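Local coordinates for protein ancestral congerin Con-anc (PDB 3AJZ) that is a reconstructed ancestral fish galectin, a lectin whose beta-sandwich domain binds galactose-containing glycans, at residues K76-F80 / L101-H105. Where two conformers were deposited one is given. Numbering follows the deposited sequence.
Sequences KNFPF and LPDGH
Mostly apolar packing between two loops of the galectin beta sandwich, with no hydrogen bond across, makes this contact: 76-80 begins the crossover from strand 68-75 of one sheet to strand 85-92 of the other, and lies against the hairpin loop 101-105, which follows strand 96-100 and leads into 106-110, an outermost strand of the five-stranded sheet. Together they bury 323 Å². In the hairpin, a type I turn from Leu101 to Gly104 is closed by the hydrogen bond Gly104 N to Leu101 O (2.9 Å); a second, Leu101 N to His105 O (2.9 Å), makes it a 3:5 hairpin with a G1 beta bulge. Pro102 suits the turn with phi -74°, and Gly104 the bulge position, where phi of 92° would jam a CB against the preceding carbonyl. The Asp103 carboxylate (chi1 p) reaches forward to His105: OD1 accepts from His105 N at 2.9 Å, an Asx turn, and OD2 takes a weak bond from ND1, also 2.9 Å. Pro79 centres an inverse gamma turn, with a weak Phe80 N to Phe78 O bond of 2.9 Å, and its compact ring points toward the hairpin. CA-CA distances are 6.1 Å for Pro79-Asp103 and 7.5 Å for Asn77-His105. Pro79 CG lies 3.5 Å from Asp103 CG, and 3.9 Å from both Leu101 CB and Pro102 CD. Phe80 and Leu101 (both chi1 m) are the buried apolar pair: Phe80 CZ sits 4.2 Å from Leu101 CD2, at the ring edge, and 4.1 Å from Pro102 CD; both also touch Ile59. Asn77 OD1 lies over a face of the exposed His105 ring, 3.4 Å from NE2 but poorly angled for bonding.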
ATOM      1  N   LYS A  76      11.419  -1.217 -25.620  1.00 19.02           N
ATOM      2  CA  LYS A  76      11.675  -2.642 -25.855  1.00 20.26           C
ATOM      3  C   LYS A  76      12.567  -3.253 -24.777  1.00 19.65           C
ATOM      4  O   LYS A  76      12.937  -4.426 -24.876  1.00 19.78           O
ATOM      5  CB  LYS A  76      12.329  -2.856 -27.227  1.00 22.04           C
ATOM      6  CG  LYS A  76      11.495  -2.383 -28.397  1.00 26.64           C
ATOM      7  CD  LYS A  76      10.807  -3.533 -29.085  1.00 33.03           C
ATOM      8  CE  LYS A  76       9.509  -3.889 -28.423  1.00 34.84           C
ATOM      9  NZ  LYS A  76       8.886  -5.091 -29.073  1.00 39.23           N
ATOM     10  N   ASN A  77      12.939  -2.456 -23.778  1.00 19.08           N
ATOM     11  CA  ASN A  77      13.635  -2.994 -22.606  1.00 19.85           C
ATOM     12  C   ASN A  77      12.607  -3.671 -21.734  1.00 18.33           C
ATOM     13  O   ASN A  77      11.729  -3.014 -21.193  1.00 19.25           O
ATOM     14  CB  ASN A  77      14.335  -1.895 -21.807  1.00 22.31           C
ATOM     15  CG  ASN A  77      15.606  -1.439 -22.457  1.00 26.40           C
ATOM     16  OD1 ASN A  77      16.537  -2.224 -22.639  1.00 34.57           O
ATOM     17  ND2 ASN A  77      15.649  -0.177 -22.841  1.00 32.87           N
ATOM     18  N   PHE A  78      12.717  -4.981 -21.580  1.00 16.27           N
ATOM     19  CA  PHE A  78      11.614  -5.748 -20.958  1.00 14.98           C
ATOM     20  C   PHE A  78      12.122  -6.783 -19.973  1.00 13.87           C
ATOM     21  O   PHE A  78      12.032  -7.977 -20.229  1.00 14.56           O
ATOM     22  CB  PHE A  78      10.755  -6.406 -22.034  1.00 15.01           C
ATOM     23  CG  PHE A  78       9.390  -6.790 -21.529  1.00 15.14           C
ATOM     24  CD1 PHE A  78       9.077  -8.121 -21.197  1.00 16.54           C
ATOM     25  CD2 PHE A  78       8.444  -5.800 -21.292  1.00 14.71           C
ATOM     26  CE1 PHE A  78       7.798  -8.457 -20.699  1.00 16.06           C
ATOM     27  CE2 PHE A  78       7.170  -6.135 -20.784  1.00 15.60           C
ATOM     28  CZ  PHE A  78       6.862  -7.448 -20.481  1.00 15.81           C
ATOM     29  N   PRO A  79      12.694  -6.315 -18.845  1.00 13.63           N
ATOM     30  CA  PRO A  79      13.283  -7.247 -17.875  1.00 13.47           C
ATOM     31  C   PRO A  79      12.280  -7.841 -16.896  1.00 13.69           C
ATOM     32  O   PRO A  79      12.371  -7.624 -15.668  1.00 13.07           O
ATOM     33  CB  PRO A  79      14.279  -6.359 -17.130  1.00 13.60           C
ATOM     34  CG  PRO A  79      13.589  -4.994 -17.100  1.00 15.01           C
ATOM     35  CD  PRO A  79      12.941  -4.905 -18.474  1.00 14.01           C
ATOM     36  N   PHE A  80      11.323  -8.588 -17.449  1.00 14.47           N
ATOM     37  CA  PHE A  80      10.269  -9.217 -16.649  1.00 14.56           C
ATOM     38  C   PHE A  80      10.022 -10.624 -17.151  1.00 15.17           C
ATOM     39  O   PHE A  80      10.219 -10.907 -18.334  1.00 17.17           O
ATOM     40  CB  PHE A  80       8.951  -8.395 -16.767  1.00 14.74           C
ATOM     41  CG  PHE A  80       9.124  -6.972 -16.384  1.00 14.96           C
ATOM     42  CD1 PHE A  80       9.060  -6.609 -15.043  1.00 15.50           C
ATOM     43  CD2 PHE A  80       9.419  -5.982 -17.336  1.00 12.86           C
ATOM     44  CE1 PHE A  80       9.279  -5.291 -14.633  1.00 17.19           C
ATOM     45  CE2 PHE A  80       9.642  -4.655 -16.917  1.00 14.16           C
ATOM     46  CZ  PHE A  80       9.564  -4.328 -15.574  1.00 15.35           C
ATOM     47  N   LEU A 101      13.940   0.414 -13.935  1.00 13.84           N
ATOM     48  CA  LEU A 101      13.625  -0.988 -14.176  1.00 14.43           C
ATOM     49  C   LEU A 101      14.668  -1.843 -13.431  1.00 13.53           C
ATOM     50  O   LEU A 101      15.749  -1.368 -13.114  1.00 15.59           O
ATOM     51  CB  LEU A 101      13.616  -1.309 -15.685  1.00 14.90           C
ATOM     52  CG  LEU A 101      12.708  -0.446 -16.583  1.00 14.58           C
ATOM     53  CD1 LEU A 101      12.845  -0.911 -18.037  1.00 15.39           C
ATOM     54  CD2 LEU A 101      11.236  -0.551 -16.154  1.00 17.00           C
ATOM     55  N   PRO A 102      14.306  -3.077 -13.108  1.00 15.84           N
ATOM     56  CA  PRO A 102      15.179  -3.863 -12.229  1.00 16.05           C
ATOM     57  C   PRO A 102      16.437  -4.367 -12.904  1.00 16.84           C
ATOM     58  O   PRO A 102      17.335  -4.844 -12.201  1.00 17.39           O
ATOM     59  CB  PRO A 102      14.282  -5.013 -11.783  1.00 15.80           C
ATOM     60  CG  PRO A 102      13.319  -5.204 -12.955  1.00 16.24           C
ATOM     61  CD  PRO A 102      13.054  -3.771 -13.429  1.00 15.44           C
ATOM     62  N   ASP A 103      16.544  -4.199 -14.227  1.00 15.95           N
ATOM     63  CA  ASP A 103      17.830  -4.454 -14.899  1.00 15.17           C
ATOM     64  C   ASP A 103      18.742  -3.239 -14.873  1.00 15.35           C
ATOM     65  O   ASP A 103      19.810  -3.248 -15.466  1.00 15.87           O
ATOM     66  CB  ASP A 103      17.638  -4.934 -16.351  1.00 15.05           C
ATOM     67  CG  ASP A 103      16.952  -3.922 -17.231  1.00 14.64           C
ATOM     68  OD1 ASP A 103      16.523  -2.877 -16.720  1.00 12.99           O
ATOM     69  OD2 ASP A 103      16.854  -4.191 -18.457  1.00 16.74           O
ATOM     70  N   GLY A 104      18.279  -2.171 -14.241  1.00 15.95           N
ATOM     71  CA  GLY A 104      19.057  -0.947 -14.157  1.00 16.65           C
ATOM     72  C   GLY A 104      18.756   0.044 -15.279  1.00 17.62           C
ATOM     73  O   GLY A 104      19.263   1.164 -15.260  1.00 18.11           O
ATOM     74  N   HIS A 105      17.953  -0.355 -16.266  1.00 16.55           N
ATOM     75  CA  HIS A 105      17.598   0.548 -17.363  0.50 17.27           C
ATOM     76  C   HIS A 105      16.589   1.566 -16.839  1.00 17.45           C
ATOM     77  O   HIS A 105      15.759   1.237 -15.993  1.00 16.95           O
ATOM     78  CB  HIS A 105      17.004  -0.238 -18.548  0.50 17.45           C
ATOM     79  CG  HIS A 105      18.020  -0.762 -19.525  0.50 20.22           C
ATOM     80  ND1 HIS A 105      18.514  -2.049 -19.480  0.50 23.49           N
ATOM     81  CD2 HIS A 105      18.587  -0.184 -20.614  0.50 21.24           C
ATOM     82  CE1 HIS A 105      19.358  -2.235 -20.481  0.50 23.28           C
ATOM     83  NE2 HIS A 105      19.418  -1.119 -21.186  0.50 23.12           N
TER